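Local coordinates for protein 1,4-dihydroxy-2-naphthoyl-CoA hydrolase (Escherichia coli, PDB 4K49) that hydrolyses 1,4-dihydroxy-2-naphthoyl-CoA to 1,4-dihydroxy-2-naphthoate and coenzyme A in menaquinone biosynthesis, and also cleaves a wide range of other acyl-CoA thioesters, at residues M1-R5 with I31-L36. Numbering follows the deposited sequence.
Sequences MIWKR and IGDDTL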
# COMPACT_ATOMS: atom_id res chain seq x y z
N MET A 1 5.64 8.74 27.93
CA MET A 1 5.42 8.70 26.49
C MET A 1 6.54 7.96 25.77
O MET A 1 7.67 7.95 26.23
CB MET A 1 5.31 10.12 25.93
CG MET A 1 6.60 10.91 25.97
SD MET A 1 6.51 12.46 25.04
CE MET A 1 5.09 13.25 25.82
N ILE A 2 6.22 7.36 24.63
CA ILE A 2 7.21 6.58 23.89
C ILE A 2 8.07 7.44 22.96
O ILE A 2 9.13 6.99 22.51
CB ILE A 2 6.54 5.44 23.06
CG1 ILE A 2 5.63 6.03 21.98
CG2 ILE A 2 5.78 4.47 23.97
CD1 ILE A 2 5.12 5.00 20.99
N TRP A 3 7.64 8.66 22.68
CA TRP A 3 8.33 9.49 21.70
C TRP A 3 9.67 10.01 22.22
O TRP A 3 9.82 10.27 23.41
CB TRP A 3 7.46 10.68 21.29
CG TRP A 3 6.02 10.30 21.08
CD1 TRP A 3 4.94 10.74 21.78
CD2 TRP A 3 5.52 9.37 20.10
NE1 TRP A 3 3.79 10.16 21.29
CE2 TRP A 3 4.12 9.31 20.27
CE3 TRP A 3 6.11 8.59 19.10
CZ2 TRP A 3 3.30 8.50 19.47
CZ3 TRP A 3 5.30 7.79 18.31
CH2 TRP A 3 3.91 7.74 18.50
N LYS A 4 10.64 10.14 21.32
CA LYS A 4 11.92 10.74 21.66
C LYS A 4 12.01 12.09 20.96
O LYS A 4 12.75 12.98 21.38
CB LYS A 4 13.07 9.84 21.20
CG LYS A 4 13.21 8.51 21.95
CD LYS A 4 14.55 7.87 21.61
CE LYS A 4 14.77 6.58 22.38
NZ LYS A 4 16.12 6.01 22.08
N ARG A 5 11.26 12.25 19.87
CA ARG A 5 11.21 13.51 19.15
C ARG A 5 9.93 14.23 19.54
O ARG A 5 8.85 13.63 19.54
CB ARG A 5 11.21 13.30 17.63
CG ARG A 5 12.45 12.61 17.09
CD ARG A 5 12.44 12.52 15.57
NE ARG A 5 13.42 11.54 15.10
CZ ARG A 5 14.68 11.82 14.78
NH1 ARG A 5 15.50 10.85 14.36
NH2 ARG A 5 15.13 13.06 14.88
N ILE A 31 -1.88 12.84 18.42
CA ILE A 31 -0.64 12.26 18.93
C ILE A 31 -0.86 11.91 20.38
O ILE A 31 -0.88 12.81 21.22
CB ILE A 31 0.52 13.26 18.86
CG1 ILE A 31 0.72 13.74 17.41
CG2 ILE A 31 1.79 12.65 19.42
CD1 ILE A 31 1.66 14.91 17.28
N GLY A 32 -1.03 10.63 20.69
CA GLY A 32 -1.19 10.20 22.07
C GLY A 32 0.16 9.95 22.69
O GLY A 32 1.19 10.12 22.03
N ASP A 33 0.19 9.57 23.96
CA ASP A 33 1.45 9.29 24.62
C ASP A 33 2.10 8.03 24.07
O ASP A 33 3.31 7.86 24.12
CB ASP A 33 1.24 9.19 26.14
CG ASP A 33 0.72 10.48 26.72
OD1 ASP A 33 1.49 11.45 26.74
OD2 ASP A 33 -0.47 10.53 27.12
N ASP A 34 1.28 7.15 23.51
CA ASP A 34 1.79 5.90 22.95
C ASP A 34 1.02 5.45 21.73
O ASP A 34 1.09 4.28 21.35
CB ASP A 34 1.81 4.78 24.01
CG ASP A 34 0.45 4.56 24.66
OD1 ASP A 34 -0.59 4.64 23.98
OD2 ASP A 34 0.43 4.29 25.89
N THR A 35 0.26 6.35 21.12
CA THR A 35 -0.47 6.04 19.90
C THR A 35 -0.37 7.20 18.93
O THR A 35 -0.06 8.32 19.32
CB THR A 35 -1.97 5.76 20.16
OG1 THR A 35 -2.59 6.96 20.62
CG2 THR A 35 -2.16 4.66 21.20
N LEU A 36 -0.64 6.93 17.66
CA LEU A 36 -0.66 7.97 16.63
C LEU A 36 -1.86 7.66 15.74
O LEU A 36 -2.14 6.49 15.45
CB LEU A 36 0.65 7.95 15.85
CG LEU A 36 0.93 9.09 14.87
CD1 LEU A 36 0.82 10.45 15.56
CD2 LEU A 36 2.29 8.92 14.22
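With CG turned opposite its own carbonyl carbon (chi1 -42°), Trp3 presents the NE1 edge of its indole to the turn at 31-36, while Ile2 holds CG1 between its backbone N and carbonyl carbon (chi1 64°), which lays that carbon over the centre of one indole face. Trp3 NE1 gives a short hydrogen bond of 2.7 Å to Gly32 O. The acceptor lies almost in the ring plane, and the bond is nearly straight, with an N-H...O angle of 162°. Further round the same edge, Trp3 CZ2 comes to 3.4 Å from Thr35 O, which accepts the hydrogen bond from Gly32 N within the loop. Ile31 CG2 packs obliquely against the indole, 3.7 Å from Trp3 NE1, and Leu36 CB approaches Trp3 CH2. A leucine in place of Trp3 would probably leave Gly32 O without its indole donor and open a gap beside Ile31 and Ile2. The backbone adds a second tie, Ile2 N to Asp33 O at 3.0 Å, and Met1 CA makes a CA-H...O contact with the same oxygen. Nearer the solvent, Met1 CB and CE lie near Asp33 OD1; Ile2 CG2 meets Asp34 CB at 4.0 Å, each pair of side chains crossing at about a right angle. The start of the chain is thereby fastened to the connection between antiparallel strands 27-31 and 36-41 of the hotdog fold. Leu72, at the end of helix 55-72, and Cys73 also pack on Trp3, Leu36 reaches Val68 and Ala69 of that helix, helix 9-14 rests on Ile31 and Leu36 through Leu12, and Pro104 of strand 97-104 touches Ile2.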